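Local coordinates for terminase, large subunit (Bacillus phage spp1, PDB 2WBN), which forms the nuclease domain of an ATP-driven viral DNA-packaging motor, cutting the phage genome with divalent metal ions to start and end each packaging reaction, at residues D62-V67 and K92-F97; H142-L147 and P182-K187. All coordinates share one frame; numbering follows the deposited sequence.

In the fold
Two contacts close successive loops of this RNase H-like nuclease domain. From the N terminus, after strands 33-35 and 51-56, the chain runs through strand 64-72, turns into strand 77-86 and enters helix 91-100. Interaction 1 folds that helix back over strand 64-72, closing a loop of 24 residues between segments 62-67 and 92-97. After strands 108-110 and 130-132 comes helix 140-148. Strand 152-155, helix 161-169 and the strand pair 172-174 and 180-181 then intervene before interaction 2 ties that helix to the loop leading into helix 190-198. The two closures neither nest nor cross. The centres of interactions 1 and 2 are about 23 Å apart, on opposite sides of the chain's centre.

Interaction 1. Residues D62-V67 and K92-F97; sequences DPLAFV and KRTADF
L64 and F66 meet T94 and F97 in a buried helix-on-sheet contact of the RNase H-like fold, where helix 91-100 lies over one face of the central mixed sheet. The alternation of strand 64-72 sets this up: L64 and F66 direct their side chains to the helix, whereas V67, on the other face, packs against A194 and T195 of helix 190-198. Strand 51-56, which carries the metal ligand D56, runs alongside, and A65 is joined to D56 by backbone hydrogen bonding. On the helix, T94 and F97 are spaced by about one turn, and each faces one of the two strand residues, T94 meeting L64 and F97 meeting F66; the nearest CA atoms, those of F66 and T94, are 8.0 Å apart.

Leucine and threonine reach for each other tip to tip. L64 has CG anti to its N (chi1 170°), sending both methyls out to the helix, and L64 CD1 comes to 3.3 Å from T94 OG1. This is van der Waals contact, since the hydroxyl is engaged by the carbonyl oxygen of S90 one turn earlier in the chain. With chi1 at -56°, OG1 sits beside the backbone N, well placed for that bond, and the methyl CG2 of T94 is left to approach L64 CD2 at 4.3 Å.

F66 and F97 touch without stacking. F97, which also touches D82 and L84 of strand 77-86, spans two neighbouring strands in this way, while F66 leans on Q53 and L55. The two rings cross obliquely: F66 CD2 lies near the plane of the F97 ring, at its edge, 3.9 Å from F97 CE2, with F66 CE2 following at 4.0 Å from the same F97 carbon.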
ATOM      1  N   ASP A  62      -5.627  -6.229 -13.518  1.00 52.13           N
ATOM      2  CA  ASP A  62      -5.276  -5.803 -12.165  1.00 49.94           C
ATOM      3  C   ASP A  62      -5.538  -4.314 -11.954  1.00 48.13           C
ATOM      4  O   ASP A  62      -5.328  -3.505 -12.884  1.00 47.28           O
ATOM      5  CB  ASP A  62      -3.827  -6.146 -11.877  1.00 50.13           C
ATOM      6  CG  ASP A  62      -3.604  -7.632 -11.837  1.00 51.49           C
ATOM      7  OD1 ASP A  62      -4.604  -8.387 -11.993  1.00 54.52           O
ATOM      8  OD2 ASP A  62      -2.466  -8.044 -11.636  1.00 51.19           O
ATOM      9  N   PRO A  63      -6.066  -3.955 -10.768  1.00 46.65           N
ATOM     10  CA  PRO A  63      -6.452  -2.573 -10.531  1.00 46.10           C
ATOM     11  C   PRO A  63      -5.298  -1.662 -10.153  1.00 45.30           C
ATOM     12  O   PRO A  63      -4.306  -2.099  -9.564  1.00 46.08           O
ATOM     13  CB  PRO A  63      -7.403  -2.673  -9.339  1.00 45.52           C
ATOM     14  CG  PRO A  63      -6.858  -3.825  -8.547  1.00 47.20           C
ATOM     15  CD  PRO A  63      -6.273  -4.790  -9.574  1.00 46.61           C
ATOM     16  N   LEU A  64      -5.480  -0.382 -10.427  1.00 44.54           N
ATOM     17  CA  LEU A  64      -4.664   0.636  -9.796  1.00 43.95           C
ATOM     18  C   LEU A  64      -5.018   0.601  -8.302  1.00 43.43           C
ATOM     19  O   LEU A  64      -6.187   0.434  -7.944  1.00 43.30           O
ATOM     20  CB  LEU A  64      -4.957   2.008 -10.410  1.00 43.97           C
ATOM     21  CG  LEU A  64      -4.353   3.247  -9.712  1.00 43.29           C
ATOM     22  CD1 LEU A  64      -4.090   4.316 -10.802  1.00 43.13           C
ATOM     23  CD2 LEU A  64      -5.272   3.807  -8.621  1.00 42.13           C
ATOM     24  N   ALA A  65      -4.015   0.708  -7.443  1.00 43.83           N
ATOM     25  CA  ALA A  65      -4.221   0.726  -5.984  1.00 45.03           C
ATOM     26  C   ALA A  65      -3.354   1.810  -5.347  1.00 44.96           C
ATOM     27  O   ALA A  65      -2.110   1.743  -5.402  1.00 45.65           O
ATOM     28  CB  ALA A  65      -3.910  -0.631  -5.391  1.00 45.52           C
ATOM     29  N   PHE A  66      -4.027   2.846  -4.839  1.00 45.28           N
ATOM     30  CA  PHE A  66      -3.408   3.907  -4.050  1.00 45.88           C
ATOM     31  C   PHE A  66      -3.640   3.627  -2.562  1.00 46.10           C
ATOM     32  O   PHE A  66      -4.773   3.347  -2.157  1.00 46.18           O
ATOM     33  CB  PHE A  66      -4.026   5.262  -4.400  1.00 46.25           C
ATOM     34  CG  PHE A  66      -3.614   6.375  -3.480  1.00 46.17           C
ATOM     35  CD1 PHE A  66      -2.388   7.012  -3.644  1.00 47.79           C
ATOM     36  CD2 PHE A  66      -4.439   6.777  -2.445  1.00 48.15           C
ATOM     37  CE1 PHE A  66      -2.000   8.032  -2.799  1.00 48.87           C
ATOM     38  CE2 PHE A  66      -4.054   7.797  -1.583  1.00 49.54           C
ATOM     39  CZ  PHE A  66      -2.834   8.420  -1.756  1.00 49.18           C
ATOM     40  N   VAL A  67      -2.583   3.703  -1.757  1.00 45.54           N
ATOM     41  CA  VAL A  67      -2.721   3.533  -0.295  1.00 44.74           C
ATOM     42  C   VAL A  67      -2.065   4.706   0.437  1.00 44.96           C
ATOM     43  O   VAL A  67      -1.051   5.243  -0.022  1.00 44.21           O
ATOM     44  CB  VAL A  67      -2.146   2.174   0.191  1.00 44.48           C
ATOM     45  CG1 VAL A  67      -2.829   1.008  -0.547  1.00 43.38           C
ATOM     46  CG2 VAL A  67      -0.578   2.108   0.046  1.00 42.67           C
ATOM     47  N   LYS A  92      -6.444  10.551 -14.380  1.00 47.07           N
ATOM     48  CA  LYS A  92      -7.247  11.740 -14.055  1.00 48.08           C
ATOM     49  C   LYS A  92      -8.014  11.536 -12.735  1.00 48.04           C
ATOM     50  O   LYS A  92      -7.959  12.381 -11.839  1.00 47.69           O
ATOM     51  CB  LYS A  92      -8.224  12.077 -15.183  1.00 48.32           C
ATOM     52  CG  LYS A  92      -9.162  13.263 -14.851  1.00 50.79           C
ATOM     53  CD  LYS A  92      -9.697  13.957 -16.098  1.00 52.37           C
ATOM     54  CE  LYS A  92     -10.601  15.157 -15.757  1.00 53.79           C
ATOM     55  NZ  LYS A  92      -9.935  16.167 -14.857  1.00 53.73           N
ATOM     56  N   ARG A  93      -8.704  10.401 -12.624  1.00 48.62           N
ATOM     57  CA  ARG A  93      -9.505  10.064 -11.419  1.00 48.81           C
ATOM     58  C   ARG A  93      -8.631   9.916 -10.184  1.00 48.49           C
ATOM     59  O   ARG A  93      -9.035  10.281  -9.072  1.00 48.64           O
ATOM     60  CB  ARG A  93     -10.325   8.777 -11.628  1.00 49.51           C
ATOM     61  CG  ARG A  93     -11.129   8.351 -10.399  1.00 51.33           C
ATOM     62  CD  ARG A  93     -12.076   7.160 -10.605  1.00 55.41           C
ATOM     63  NE  ARG A  93     -12.879   6.953  -9.386  1.00 57.78           N
ATOM     64  CZ  ARG A  93     -12.957   5.839  -8.647  1.00 59.82           C
ATOM     65  NH1 ARG A  93     -12.311   4.727  -8.985  1.00 62.18           N
ATOM     66  NH2 ARG A  93     -13.718   5.835  -7.544  1.00 58.08           N
ATOM     67  N   THR A  94      -7.432   9.385 -10.373  1.00 47.51           N
ATOM     68  CA  THR A  94      -6.515   9.179  -9.270  1.00 47.62           C
ATOM     69  C   THR A  94      -6.012  10.524  -8.740  1.00 46.90           C
ATOM     70  O   THR A  94      -6.052  10.776  -7.529  1.00 46.21           O
ATOM     71  CB  THR A  94      -5.364   8.294  -9.716  1.00 47.95           C
ATOM     72  OG1 THR A  94      -5.907   7.068 -10.233  1.00 51.14           O
ATOM     73  CG2 THR A  94      -4.434   7.992  -8.578  1.00 47.21           C
ATOM     74  N   ALA A  95      -5.576  11.398  -9.644  1.00 45.62           N
ATOM     75  CA  ALA A  95      -5.117  12.735  -9.247  1.00 45.44           C
ATOM     76  C   ALA A  95      -6.253  13.537  -8.608  1.00 45.62           C
ATOM     77  O   ALA A  95      -6.055  14.168  -7.579  1.00 45.49           O
ATOM     78  CB  ALA A  95      -4.522  13.496 -10.459  1.00 44.72           C
ATOM     79  N   ASP A  96      -7.448  13.491  -9.190  1.00 46.07           N
ATOM     80  CA  ASP A  96      -8.603  14.175  -8.592  1.00 46.86           C
ATOM     81  C   ASP A  96      -8.855  13.724  -7.141  1.00 46.62           C
ATOM     82  O   ASP A  96      -9.095  14.554  -6.261  1.00 46.26           O
ATOM     83  CB  ASP A  96      -9.858  14.014  -9.462  1.00 47.13           C
ATOM     84  CG  ASP A  96      -9.763  14.790 -10.778  1.00 49.69           C
ATOM     85  OD1 ASP A  96      -8.726  15.464 -11.006  1.00 52.19           O
ATOM     86  OD2 ASP A  96     -10.714  14.731 -11.599  1.00 52.36           O
ATOM     87  N   PHE A  97      -8.768  12.422  -6.896  1.00 46.18           N
ATOM     88  CA  PHE A  97      -8.955  11.862  -5.557  1.00 46.67           C
ATOM     89  C   PHE A  97      -7.885  12.361  -4.597  1.00 46.85           C
ATOM     90  O   PHE A  97      -8.185  12.768  -3.462  1.00 46.76           O
ATOM     91  CB  PHE A  97      -8.949  10.321  -5.599  1.00 46.54           C
ATOM     92  CG  PHE A  97      -9.005   9.688  -4.248  1.00 47.11           C
ATOM     93  CD1 PHE A  97     -10.221   9.566  -3.577  1.00 47.78           C
ATOM     94  CD2 PHE A  97      -7.854   9.229  -3.631  1.00 48.06           C
ATOM     95  CE1 PHE A  97     -10.282   8.981  -2.318  1.00 47.78           C
ATOM     96  CE2 PHE A  97      -7.909   8.651  -2.364  1.00 47.69           C
ATOM     97  CZ  PHE A  97      -9.129   8.524  -1.714  1.00 48.22           C
TER

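Interaction 2. Residues H142-L147 and P182-K187; sequences HGERWL and PRLEDK
E144 and L184 make almost the whole of this contact, a buried meeting between helix 140-148 and the loop that precedes helix 190-198. It illustrates how a long acidic side chain can hold a turn of backbone to a helix: the chain corners at P182 and R183 after strand 180-181, and the glutamate meets it just past the bend.

The two side chains slide past each other in opposite directions. E144 leaves the helix with CG beside its N and anti to its carbonyl carbon (chi1 -64°), then continues extended, so that the carboxylate is carried a full side-chain length to the loop. There OE1 accepts the backbone N-H of L184, with 3.2 Å between L184 N and E144 OE1 and an N-H...O angle of 162°. The donor comes to the syn side of the oxygen, although it stands 28° out of the carboxylate plane.

L184 has the same first-torsion setting as its partner, and this turns its branch back along the glutamate. L184 CB lies 3.5 Å from E144 OE1, and L184 CD1 rests 3.7 Å from E144 CD, with the methylene E144 CG a little further off at 3.9 Å from that methyl. Beyond the pair, L184 leans on P29, F30 and Y172, and its carbonyl oxygen takes a hydrogen bond from Q173.

The site lies close to the catalytic centre: the E144 side chain is about 5 Å from that of the manganese ligand D193. Chemically, one backbone N-H grips OE1 while leucine carbons pack on that oxygen as well as on CD, which would help fix the rotation of the carboxylate; R196 of helix 190-198, which E144 also touches, may offset some of the acid's charge.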
ATOM      1  N   HIS A 142      11.704  -9.406   0.658  1.00 52.18           N
ATOM      2  CA  HIS A 142      12.214  -8.531   1.733  1.00 52.06           C
ATOM      3  C   HIS A 142      11.136  -7.582   2.241  1.00 51.36           C
ATOM      4  O   HIS A 142      10.919  -7.471   3.445  1.00 50.12           O
ATOM      5  CB  HIS A 142      13.399  -7.679   1.225  1.00 52.58           C
ATOM      6  CG  HIS A 142      14.097  -6.878   2.291  1.00 55.47           C
ATOM      7  ND1 HIS A 142      15.409  -7.110   2.657  1.00 58.94           N
ATOM      8  CD2 HIS A 142      13.675  -5.837   3.053  1.00 58.23           C
ATOM      9  CE1 HIS A 142      15.758  -6.257   3.605  1.00 59.58           C
ATOM     10  NE2 HIS A 142      14.722  -5.479   3.869  1.00 58.58           N
ATOM     11  N   GLY A 143      10.470  -6.893   1.314  1.00 50.95           N
ATOM     12  CA  GLY A 143       9.465  -5.882   1.678  1.00 50.74           C
ATOM     13  C   GLY A 143       8.243  -6.446   2.370  1.00 50.49           C
ATOM     14  O   GLY A 143       7.661  -5.796   3.252  1.00 50.15           O
ATOM     15  N   GLU A 144       7.831  -7.641   1.947  1.00 50.21           N
ATOM     16  CA  GLU A 144       6.708  -8.342   2.566  1.00 50.32           C
ATOM     17  C   GLU A 144       7.071  -8.833   3.952  1.00 49.86           C
ATOM     18  O   GLU A 144       6.242  -8.774   4.871  1.00 49.58           O
ATOM     19  CB  GLU A 144       6.255  -9.511   1.694  1.00 50.93           C
ATOM     20  CG  GLU A 144       5.695  -9.045   0.327  1.00 51.86           C
ATOM     21  CD  GLU A 144       5.365 -10.179  -0.647  1.00 54.69           C
ATOM     22  OE1 GLU A 144       5.775 -11.337  -0.412  1.00 54.58           O
ATOM     23  OE2 GLU A 144       4.683  -9.891  -1.671  1.00 56.57           O
ATOM     24  N   ARG A 145       8.295  -9.339   4.095  1.00 48.41           N
ATOM     25  CA  ARG A 145       8.814  -9.763   5.388  1.00 48.48           C
ATOM     26  C   ARG A 145       8.870  -8.591   6.351  1.00 47.52           C
ATOM     27  O   ARG A 145       8.519  -8.732   7.518  1.00 47.75           O
ATOM     28  CB  ARG A 145      10.212 -10.396   5.254  1.00 48.92           C
ATOM     29  CG  ARG A 145      10.754 -10.938   6.587  1.00 50.75           C
ATOM     30  CD  ARG A 145      12.154 -11.567   6.484  1.00 53.64           C
ATOM     31  NE  ARG A 145      12.765 -11.717   7.813  1.00 55.86           N
ATOM     32  CZ  ARG A 145      13.887 -12.390   8.079  1.00 57.33           C
ATOM     33  NH1 ARG A 145      14.556 -13.018   7.115  1.00 57.58           N
ATOM     34  NH2 ARG A 145      14.337 -12.448   9.329  1.00 58.41           N
ATOM     35  N   TRP A 146       9.296  -7.429   5.870  1.00 46.80           N
ATOM     36  CA  TRP A 146       9.345  -6.250   6.728  1.00 46.67           C
ATOM     37  C   TRP A 146       7.962  -5.925   7.277  1.00 46.48           C
ATOM     38  O   TRP A 146       7.782  -5.694   8.489  1.00 44.18           O
ATOM     39  CB  TRP A 146       9.916  -5.054   5.980  1.00 47.15           C
ATOM     40  CG  TRP A 146      10.144  -3.860   6.861  1.00 47.29           C
ATOM     41  CD1 TRP A 146      11.262  -3.577   7.596  1.00 46.94           C
ATOM     42  CD2 TRP A 146       9.230  -2.791   7.089  1.00 45.81           C
ATOM     43  NE1 TRP A 146      11.098  -2.388   8.260  1.00 46.45           N
ATOM     44  CE2 TRP A 146       9.861  -1.881   7.959  1.00 46.69           C
ATOM     45  CE3 TRP A 146       7.936  -2.507   6.630  1.00 45.62           C
ATOM     46  CZ2 TRP A 146       9.237  -0.710   8.397  1.00 47.31           C
ATOM     47  CZ3 TRP A 146       7.321  -1.341   7.059  1.00 46.81           C
ATOM     48  CH2 TRP A 146       7.973  -0.454   7.926  1.00 46.68           C
ATOM     49  N   LEU A 147       6.967  -5.933   6.396  1.00 46.45           N
ATOM     50  CA  LEU A 147       5.593  -5.707   6.835  1.00 47.00           C
ATOM     51  C   LEU A 147       5.124  -6.760   7.864  1.00 47.24           C
ATOM     52  O   LEU A 147       4.473  -6.423   8.867  1.00 47.78           O
ATOM     53  CB  LEU A 147       4.657  -5.665   5.623  1.00 47.02           C
ATOM     54  CG  LEU A 147       4.764  -4.452   4.692  1.00 47.09           C
ATOM     55  CD1 LEU A 147       3.917  -4.709   3.446  1.00 44.17           C
ATOM     56  CD2 LEU A 147       4.332  -3.151   5.400  1.00 44.57           C
ATOM     57  N   PRO A 182       8.403 -18.491   1.943  1.00 61.17           N
ATOM     58  CA  PRO A 182       8.267 -17.134   2.492  1.00 60.79           C
ATOM     59  C   PRO A 182       8.023 -16.058   1.417  1.00 60.42           C
ATOM     60  O   PRO A 182       8.553 -14.940   1.496  1.00 60.45           O
ATOM     61  CB  PRO A 182       9.604 -16.922   3.238  1.00 61.17           C
ATOM     62  CG  PRO A 182      10.474 -18.139   2.921  1.00 61.08           C
ATOM     63  CD  PRO A 182       9.824 -18.854   1.781  1.00 61.26           C
ATOM     64  N   ARG A 183       7.203 -16.410   0.430  1.00 59.43           N
ATOM     65  CA  ARG A 183       6.779 -15.513  -0.609  1.00 58.64           C
ATOM     66  C   ARG A 183       5.249 -15.509  -0.550  1.00 57.41           C
ATOM     67  O   ARG A 183       4.633 -16.581  -0.523  1.00 56.71           O
ATOM     68  CB  ARG A 183       7.275 -16.050  -1.949  1.00 59.11           C
ATOM     69  CG  ARG A 183       7.430 -15.006  -3.051  1.00 60.94           C
ATOM     70  CD  ARG A 183       7.853 -15.658  -4.376  1.00 64.72           C
ATOM     71  NE  ARG A 183       8.901 -16.679  -4.208  1.00 66.62           N
ATOM     72  CZ  ARG A 183       9.161 -17.659  -5.080  1.00 69.00           C
ATOM     73  NH1 ARG A 183       8.456 -17.782  -6.208  1.00 69.95           N
ATOM     74  NH2 ARG A 183      10.138 -18.530  -4.825  1.00 69.11           N
ATOM     75  N   LEU A 184       4.634 -14.326  -0.509  1.00 55.97           N
ATOM     76  CA  LEU A 184       3.174 -14.248  -0.589  1.00 54.96           C
ATOM     77  C   LEU A 184       2.710 -14.550  -2.003  1.00 54.80           C
ATOM     78  O   LEU A 184       3.435 -14.312  -2.978  1.00 54.02           O
ATOM     79  CB  LEU A 184       2.652 -12.861  -0.174  1.00 54.67           C
ATOM     80  CG  LEU A 184       2.889 -12.437   1.278  1.00 54.35           C
ATOM     81  CD1 LEU A 184       2.454 -10.978   1.490  1.00 52.92           C
ATOM     82  CD2 LEU A 184       2.162 -13.366   2.214  1.00 52.92           C
ATOM     83  N   GLU A 185       1.488 -15.065  -2.108  1.00 54.75           N
ATOM     84  CA  GLU A 185       0.824 -15.207  -3.399  1.00 54.59           C
ATOM     85  C   GLU A 185       0.875 -13.880  -4.133  1.00 54.33           C
ATOM     86  O   GLU A 185       0.762 -12.810  -3.512  1.00 53.63           O
ATOM     87  CB  GLU A 185      -0.629 -15.605  -3.238  1.00 54.87           C
ATOM     88  CG  GLU A 185      -0.847 -16.964  -2.642  1.00 55.37           C
ATOM     89  CD  GLU A 185      -2.261 -17.161  -2.094  1.00 58.65           C
ATOM     90  OE1 GLU A 185      -2.870 -16.212  -1.484  1.00 58.15           O
ATOM     91  OE2 GLU A 185      -2.752 -18.300  -2.248  1.00 59.42           O
ATOM     92  N   ASP A 186       1.046 -13.972  -5.452  1.00 53.57           N
ATOM     93  CA  ASP A 186       1.110 -12.812  -6.332  1.00 53.94           C
ATOM     94  C   ASP A 186      -0.243 -12.619  -7.017  1.00 53.09           C
ATOM     95  O   ASP A 186      -0.370 -12.670  -8.243  1.00 53.36           O
ATOM     96  CB  ASP A 186       2.217 -13.016  -7.381  1.00 54.13           C
ATOM     97  CG  ASP A 186       2.442 -11.789  -8.211  1.00 56.55           C
ATOM     98  OD1 ASP A 186       2.033 -10.693  -7.763  1.00 62.14           O
ATOM     99  OD2 ASP A 186       2.997 -11.908  -9.317  1.00 60.10           O
ATOM    100  N   LYS A 187      -1.261 -12.404  -6.208  1.00 51.94           N
ATOM    101  CA  LYS A 187      -2.632 -12.397  -6.679  1.00 51.36           C
ATOM    102  C   LYS A 187      -3.470 -11.769  -5.573  1.00 49.87           C
ATOM    103  O   LYS A 187      -3.214 -12.025  -4.400  1.00 47.29           O
ATOM    104  CB  LYS A 187      -3.054 -13.846  -6.946  1.00 52.05           C
ATOM    105  CG  LYS A 187      -4.541 -14.124  -6.976  1.00 55.51           C
ATOM    106  CD  LYS A 187      -4.822 -15.566  -7.392  1.00 58.74           C
ATOM    107  CE  LYS A 187      -6.280 -15.742  -7.813  1.00 60.48           C
ATOM    108  NZ  LYS A 187      -6.535 -15.230  -9.208  1.00 63.26           N
TER